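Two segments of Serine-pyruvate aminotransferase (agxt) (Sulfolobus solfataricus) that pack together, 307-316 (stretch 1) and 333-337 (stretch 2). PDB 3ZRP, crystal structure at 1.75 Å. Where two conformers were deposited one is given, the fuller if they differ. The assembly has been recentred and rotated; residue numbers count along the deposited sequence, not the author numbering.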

# COMPACT_ATOMS: atom_id res chain seq x y z
N LYS A 307 24.62 20.50 21.39
CA LYS A 307 25.56 20.31 22.50
C LYS A 307 24.92 20.53 23.86
O LYS A 307 25.35 19.95 24.86
CB LYS A 307 26.76 21.25 22.31
CG LYS A 307 27.56 21.00 21.03
CD LYS A 307 28.58 19.89 21.22
CE LYS A 307 28.80 19.07 19.95
NZ LYS A 307 29.09 19.87 18.73
N VAL A 308 23.89 21.37 23.92
CA VAL A 308 23.24 21.71 25.18
C VAL A 308 21.73 21.46 25.16
O VAL A 308 21.21 20.74 26.02
CB VAL A 308 23.54 23.20 25.59
CG1 VAL A 308 22.77 23.60 26.83
CG2 VAL A 308 25.04 23.40 25.82
N ALA A 309 21.04 22.07 24.20
CA ALA A 309 19.57 22.00 24.11
C ALA A 309 19.04 20.58 23.86
O ALA A 309 19.72 19.76 23.23
CB ALA A 309 19.07 22.95 23.03
N ASP A 310 17.83 20.31 24.35
CA ASP A 310 17.16 19.02 24.16
C ASP A 310 16.44 19.01 22.81
O ASP A 310 15.63 19.89 22.54
CB ASP A 310 16.17 18.79 25.32
CG ASP A 310 15.33 17.51 25.15
OD1 ASP A 310 15.79 16.53 24.53
OD2 ASP A 310 14.20 17.49 25.67
N PRO A 311 16.72 18.00 21.96
CA PRO A 311 16.15 17.98 20.60
C PRO A 311 14.61 17.97 20.54
O PRO A 311 14.05 18.56 19.61
CB PRO A 311 16.73 16.70 19.99
CG PRO A 311 17.97 16.45 20.75
CD PRO A 311 17.67 16.89 22.16
N GLN A 312 13.95 17.34 21.52
CA GLN A 312 12.49 17.36 21.57
C GLN A 312 11.97 18.78 21.75
O GLN A 312 11.08 19.22 21.01
CB GLN A 312 11.93 16.44 22.67
CG GLN A 312 11.77 14.98 22.26
CD GLN A 312 10.83 14.76 21.07
OE1 GLN A 312 11.13 13.95 20.19
NE2 GLN A 312 9.72 15.49 21.03
N LYS A 313 12.55 19.50 22.72
CA LYS A 313 12.21 20.90 22.95
C LYS A 313 12.43 21.72 21.70
O LYS A 313 11.61 22.57 21.35
CB LYS A 313 13.00 21.48 24.13
CG LYS A 313 12.52 21.01 25.50
CD LYS A 313 13.16 21.84 26.62
CE LYS A 313 12.66 21.40 28.00
NZ LYS A 313 13.18 20.06 28.38
N VAL A 314 13.53 21.45 21.00
CA VAL A 314 13.81 22.12 19.72
C VAL A 314 12.71 21.84 18.70
O VAL A 314 12.23 22.77 18.04
CB VAL A 314 15.22 21.76 19.17
CG1 VAL A 314 15.43 22.33 17.77
CG2 VAL A 314 16.29 22.28 20.11
N LEU A 315 12.27 20.58 18.61
CA LEU A 315 11.21 20.19 17.68
C LEU A 315 9.87 20.85 18.00
O LEU A 315 9.17 21.32 17.10
CB LEU A 315 11.03 18.67 17.63
CG LEU A 315 12.04 17.75 16.90
CD1 LEU A 315 11.47 16.36 16.84
CD2 LEU A 315 12.40 18.24 15.51
N ALA A 316 9.52 20.88 19.29
CA ALA A 316 8.27 21.49 19.75
C ALA A 316 8.29 23.01 19.54
O ALA A 316 7.29 23.60 19.13
CB ALA A 316 8.01 21.14 21.20
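Stretch 2 (333-337) FKYFR

How does stretch 2 run against stretch 1? Phe333 and Lys334 are extended loop, and Tyr335 to Arg337 form a strand that continues onward. Its direction makes 35° with that of helix 311-316, the axes approaching to 8.4 Å. The register is set at Pro311 and Phe336, whose CA atoms lie 5.9 Å apart.

What satisfies the ammonium of Lys334? Its side chain, t through the first three chi angles, reaches along the loop before the helix, where carbonyls are free of the helical pattern. Lys334 NZ gives weak hydrogen bonds to Val308 O and Ala309 O, each at 3.2 Å. Water 1 accepts a third from Lys334 NZ at 2.7 Å and donates to Lys307 O at 2.6 Å, so three successive carbonyls serve one ammonium group, directly or through water.

Which carbonyls does the helix itself use? Asp310 O accepts from Val314 N at 3.0 Å, Pro311 O from Leu315 N at 2.9 Å, and Gln312 O from Ala316 N, also at 2.9 Å. Pro311 CB packs 3.5 Å from Tyr335 O, a contact without a hydrogen bond.

What fills the apolar side? The CA-to-CB bond of Phe336 points toward stretch 1, and Val314 CG1 lies over one ring face, 4.2 Å from the ring centroid. Leu315 CD2 lies 4.3 Å from Phe336 CB.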

# COMPACT_ATOMS: atom_id res chain seq x y z
N PHE A 333 24.54 9.98 18.55
CA PHE A 333 24.43 11.44 18.41
C PHE A 333 23.22 12.00 19.15
O PHE A 333 22.21 11.31 19.34
CB PHE A 333 24.32 11.84 16.93
CG PHE A 333 25.51 11.49 16.11
CD1 PHE A 333 26.60 12.35 16.04
CD2 PHE A 333 25.53 10.32 15.35
CE1 PHE A 333 27.71 12.04 15.27
CE2 PHE A 333 26.63 9.99 14.56
CZ PHE A 333 27.73 10.85 14.51
N LYS A 334 23.35 13.25 19.60
CA LYS A 334 22.22 14.02 20.12
C LYS A 334 21.96 15.10 19.08
O LYS A 334 22.78 16.01 18.87
CB LYS A 334 22.55 14.63 21.49
CG LYS A 334 21.36 15.24 22.21
CD LYS A 334 21.78 15.73 23.60
CE LYS A 334 20.78 16.73 24.17
NZ LYS A 334 21.44 17.73 25.07
N TYR A 335 20.83 14.99 18.38
CA TYR A 335 20.59 15.79 17.19
C TYR A 335 19.13 15.85 16.75
O TYR A 335 18.28 15.10 17.24
CB TYR A 335 21.47 15.29 16.02
CG TYR A 335 21.05 13.96 15.39
CD1 TYR A 335 21.02 12.78 16.13
CD2 TYR A 335 20.71 13.89 14.02
CE1 TYR A 335 20.65 11.55 15.54
CE2 TYR A 335 20.35 12.67 13.42
CZ TYR A 335 20.32 11.51 14.19
OH TYR A 335 19.94 10.33 13.61
N PHE A 336 18.85 16.77 15.82
CA PHE A 336 17.60 16.75 15.06
C PHE A 336 17.96 16.78 13.58
O PHE A 336 19.10 17.04 13.22
CB PHE A 336 16.64 17.90 15.47
CG PHE A 336 17.10 19.27 15.05
CD1 PHE A 336 18.00 19.99 15.84
CD2 PHE A 336 16.65 19.85 13.87
CE1 PHE A 336 18.44 21.26 15.46
CE2 PHE A 336 17.08 21.12 13.47
CZ PHE A 336 17.99 21.83 14.28
N ARG A 337 17.00 16.50 12.72
CA ARG A 337 17.26 16.48 11.29
C ARG A 337 16.44 17.50 10.53
O ARG A 337 15.27 17.74 10.84
CB ARG A 337 16.96 15.10 10.72
CG ARG A 337 17.96 14.03 11.15
CD ARG A 337 17.51 12.67 10.62
NE ARG A 337 16.33 12.19 11.33
CZ ARG A 337 15.55 11.19 10.93
NH1 ARG A 337 15.80 10.54 9.80
NH2 ARG A 337 14.52 10.79 11.68
O HOH W 1 24.01 17.89 25.81